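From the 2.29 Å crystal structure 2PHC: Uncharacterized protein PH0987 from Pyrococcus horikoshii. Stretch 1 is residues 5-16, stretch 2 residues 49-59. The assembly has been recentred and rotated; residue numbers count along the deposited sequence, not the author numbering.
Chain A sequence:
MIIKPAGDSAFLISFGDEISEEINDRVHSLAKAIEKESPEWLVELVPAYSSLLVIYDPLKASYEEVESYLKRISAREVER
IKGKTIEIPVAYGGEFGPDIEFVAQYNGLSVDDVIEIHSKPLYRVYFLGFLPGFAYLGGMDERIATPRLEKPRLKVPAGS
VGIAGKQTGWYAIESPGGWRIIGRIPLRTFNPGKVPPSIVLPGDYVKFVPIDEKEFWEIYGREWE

Stretch 1 (5-16) PAGDSAFLISFG
Stretch 2 (49-59) YSSLLVIYDPL

Residues 10-14 and 51-56 form neighbouring antiparallel strands, their N-to-C directions 164° apart and their axes 4.4 Å apart at closest approach. Backbone hydrogen bonds set the register. Phe11 and Val54 are a hydrogen-bonded pair (CA to CA 5.0 Å): Phe11 N donates to Val54 O at 2.7 Å, and Val54 N to Phe11 O at 2.8 Å. Ile13 and Leu52 form the next such pair (CA to CA 4.8 Å), with Ile13 N to Leu52 O at 3.0 Å and Leu52 N to Ile13 O at a very short 2.4 Å; the position of Ile13 O is less certain. The ladder extends at both ends, through Tyr56 N to Ser9 O at 3.2 Å and Phe15 N to Ser50 O at 3.0 Å. Ala10 faces Ile55, Leu12 faces Leu53 and Ser14 faces Ser51 as non-hydrogen-bonded pairs, with CA atoms 4.3, 4.5 and 4.1 Å apart. Here CA-H groups approach carbonyls instead: Ala10 CA lies 3.1 Å from Val54 O, and Leu12 CA 3.5 Å from Leu52 O. Strand phi/psi values are extended, such as -128/152 at Phe11 and -125/128 at Val54; Ser9 departs from them at 56/46, just before the strand. A cis peptide joins Phe15 to Gly16.

Side chains alternate between the faces of the sheet. On the face of Phe11, Ile13, Leu52 and Val54, Ile13 CD1 (chi1 m, chi2 140°) packs 3.7 Å from Val54 CG2 (chi1 t) and 4.1 Å from Leu52 CD2 (t, p). The Phe11 (chi1 m) and Tyr56 (chi1 p) rings meet rim to rim, centroids 5.7 Å apart and planes at 20°, with Phe11 CE1 3.3 Å from Tyr56 CE1. On the other face, Leu12 and Leu53, both t, p, touch through Leu12 CD1 and Leu53 CB at 4.0 Å, while Leu53 CD1 reaches Ala6 CB at 3.8 Å.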

# COMPACT_ATOMS: atom_id res chain seq x y z
N PRO A 5 19.22 -1.28 19.69
CA PRO A 5 19.27 -0.53 20.94
C PRO A 5 19.66 0.91 20.63
O PRO A 5 20.33 1.19 19.62
CB PRO A 5 20.35 -1.26 21.77
CG PRO A 5 20.74 -2.42 20.96
CD PRO A 5 20.44 -2.10 19.53
N ALA A 6 19.25 1.81 21.50
CA ALA A 6 19.16 3.19 21.09
C ALA A 6 19.72 4.08 22.18
O ALA A 6 19.39 5.23 22.26
CB ALA A 6 17.72 3.54 20.75
N GLY A 7 20.54 3.50 23.05
CA GLY A 7 21.23 4.18 24.11
C GLY A 7 20.57 3.85 25.37
O GLY A 7 20.20 2.67 25.63
N ASP A 8 20.42 4.87 26.19
CA ASP A 8 20.14 4.65 27.59
C ASP A 8 18.68 4.22 27.79
O ASP A 8 17.69 5.02 27.68
CB ASP A 8 20.53 5.88 28.45
N SER A 9 18.54 2.93 28.10
CA SER A 9 17.24 2.40 28.44
C SER A 9 16.21 2.65 27.30
O SER A 9 15.10 3.04 27.55
CB SER A 9 16.80 2.98 29.76
OG SER A 9 17.54 2.36 30.81
N ALA A 10 16.62 2.39 26.06
CA ALA A 10 15.82 2.72 24.89
C ALA A 10 16.03 1.82 23.72
O ALA A 10 17.15 1.40 23.44
CB ALA A 10 16.08 4.19 24.45
N PHE A 11 14.97 1.63 22.94
CA PHE A 11 15.09 0.91 21.65
C PHE A 11 14.48 1.70 20.50
O PHE A 11 13.62 2.46 20.70
CB PHE A 11 14.40 -0.50 21.74
CG PHE A 11 15.12 -1.47 22.66
CD1 PHE A 11 14.81 -1.52 24.00
CD2 PHE A 11 16.13 -2.28 22.18
CE1 PHE A 11 15.49 -2.36 24.84
CE2 PHE A 11 16.81 -3.10 23.03
CZ PHE A 11 16.46 -3.15 24.36
N LEU A 12 14.98 1.52 19.31
CA LEU A 12 14.41 2.16 18.18
C LEU A 12 13.97 1.06 17.20
O LEU A 12 14.78 0.19 16.85
CB LEU A 12 15.49 3.03 17.50
CG LEU A 12 15.08 3.97 16.36
CD1 LEU A 12 14.34 5.23 16.80
CD2 LEU A 12 16.28 4.30 15.44
N ILE A 13 12.68 1.07 16.99
CA ILE A 13 12.07 0.50 15.88
C ILE A 13 12.05 1.45 14.75
O ILE A 13 11.59 2.50 14.76
CB ILE A 13 10.68 -0.03 16.18
CG1 ILE A 13 10.65 -0.68 17.54
CG2 ILE A 13 10.25 -1.01 15.15
CD1 ILE A 13 9.46 -0.40 18.29
N SER A 14 12.51 0.92 13.72
CA SER A 14 13.23 1.50 12.58
C SER A 14 12.76 0.89 11.25
O SER A 14 12.41 -0.26 11.22
CB SER A 14 14.76 1.30 12.75
OG SER A 14 15.39 1.85 11.63
N PHE A 15 12.04 1.43 10.07
CA PHE A 15 11.27 0.69 9.04
C PHE A 15 11.83 0.50 7.58
O PHE A 15 11.24 -0.34 6.80
CB PHE A 15 9.80 1.18 8.98
CG PHE A 15 8.99 0.86 10.19
CD1 PHE A 15 8.13 -0.23 10.19
CD2 PHE A 15 9.11 1.61 11.34
CE1 PHE A 15 7.37 -0.54 11.30
CE2 PHE A 15 8.38 1.32 12.48
CZ PHE A 15 7.47 0.20 12.46
N GLY A 16 12.90 1.22 7.15
CA GLY A 16 13.55 2.39 7.76
C GLY A 16 14.05 3.32 6.64
O GLY A 16 14.05 2.93 5.45
N TYR A 49 9.37 9.76 11.35
CA TYR A 49 8.80 9.38 10.05
C TYR A 49 9.00 7.95 9.56
O TYR A 49 8.18 7.41 8.82
CB TYR A 49 9.27 10.36 8.95
CG TYR A 49 10.74 10.15 8.57
CD1 TYR A 49 11.09 9.40 7.46
CD2 TYR A 49 11.79 10.66 9.36
CE1 TYR A 49 12.45 9.17 7.13
CE2 TYR A 49 13.12 10.43 9.04
CZ TYR A 49 13.42 9.68 7.90
OH TYR A 49 14.74 9.44 7.51
N SER A 50 10.15 7.36 9.89
CA SER A 50 10.42 5.95 9.62
C SER A 50 10.97 5.24 10.85
O SER A 50 11.65 4.29 10.70
CB SER A 50 11.37 5.75 8.43
OG SER A 50 12.56 6.53 8.59
N SER A 51 10.66 5.68 12.07
CA SER A 51 11.06 4.90 13.25
C SER A 51 10.24 5.20 14.50
O SER A 51 9.60 6.24 14.59
CB SER A 51 12.51 5.17 13.55
OG SER A 51 12.72 6.57 13.56
N LEU A 52 10.30 4.34 15.50
CA LEU A 52 9.72 4.64 16.77
C LEU A 52 10.65 4.40 17.89
O LEU A 52 11.13 3.35 18.07
CB LEU A 52 8.46 3.84 16.98
CG LEU A 52 7.75 3.84 18.30
CD1 LEU A 52 7.04 5.08 18.46
CD2 LEU A 52 6.83 2.74 18.24
N LEU A 53 10.86 5.42 18.68
CA LEU A 53 11.68 5.34 19.84
C LEU A 53 10.91 4.89 21.05
O LEU A 53 9.87 5.37 21.31
CB LEU A 53 12.44 6.62 20.07
CG LEU A 53 13.50 6.61 21.16
CD1 LEU A 53 14.63 5.78 20.83
CD2 LEU A 53 13.89 7.96 21.52
N VAL A 54 11.44 3.90 21.72
CA VAL A 54 10.82 3.31 22.84
C VAL A 54 11.76 3.35 24.03
O VAL A 54 12.90 2.91 23.99
CB VAL A 54 10.36 1.83 22.59
CG1 VAL A 54 9.41 1.38 23.73
CG2 VAL A 54 9.63 1.76 21.28
N ILE A 55 11.22 3.87 25.10
CA ILE A 55 11.98 4.04 26.31
C ILE A 55 11.26 3.48 27.51
O ILE A 55 10.03 3.54 27.56
CB ILE A 55 12.04 5.61 26.60
CG1 ILE A 55 12.85 6.33 25.51
CG2 ILE A 55 12.63 5.93 27.98
CD1 ILE A 55 12.60 7.79 25.50
N TYR A 56 12.05 2.81 28.32
CA TYR A 56 11.64 1.86 29.32
C TYR A 56 12.24 2.18 30.66
O TYR A 56 13.25 2.81 30.75
CB TYR A 56 11.92 0.41 28.93
CG TYR A 56 13.35 -0.10 28.90
CD1 TYR A 56 14.06 -0.15 27.73
CD2 TYR A 56 13.95 -0.62 30.01
CE1 TYR A 56 15.29 -0.62 27.69
CE2 TYR A 56 15.21 -1.11 29.95
CZ TYR A 56 15.87 -1.10 28.79
OH TYR A 56 17.12 -1.58 28.71
N ASP A 57 11.58 1.73 31.70
CA ASP A 57 12.11 1.94 33.04
C ASP A 57 12.93 0.73 33.43
O ASP A 57 12.37 -0.32 33.67
CB ASP A 57 10.98 2.12 34.01
CG ASP A 57 11.48 2.24 35.45
OD1 ASP A 57 10.68 2.65 36.31
OD2 ASP A 57 12.67 1.94 35.70
N PRO A 58 14.27 0.86 33.50
CA PRO A 58 15.18 -0.28 33.66
C PRO A 58 15.06 -1.05 35.00
O PRO A 58 15.79 -2.04 35.21
CB PRO A 58 16.58 0.36 33.57
CG PRO A 58 16.37 1.75 33.19
CD PRO A 58 14.99 2.14 33.51
N LEU A 59 14.18 -0.57 35.89
CA LEU A 59 13.97 -1.17 37.18
C LEU A 59 12.79 -2.11 37.12
O LEU A 59 12.58 -2.95 38.02
CB LEU A 59 13.77 -0.09 38.27
CG LEU A 59 15.01 0.81 38.56
CD1 LEU A 59 14.79 1.77 39.70
CD2 LEU A 59 16.32 0.02 38.77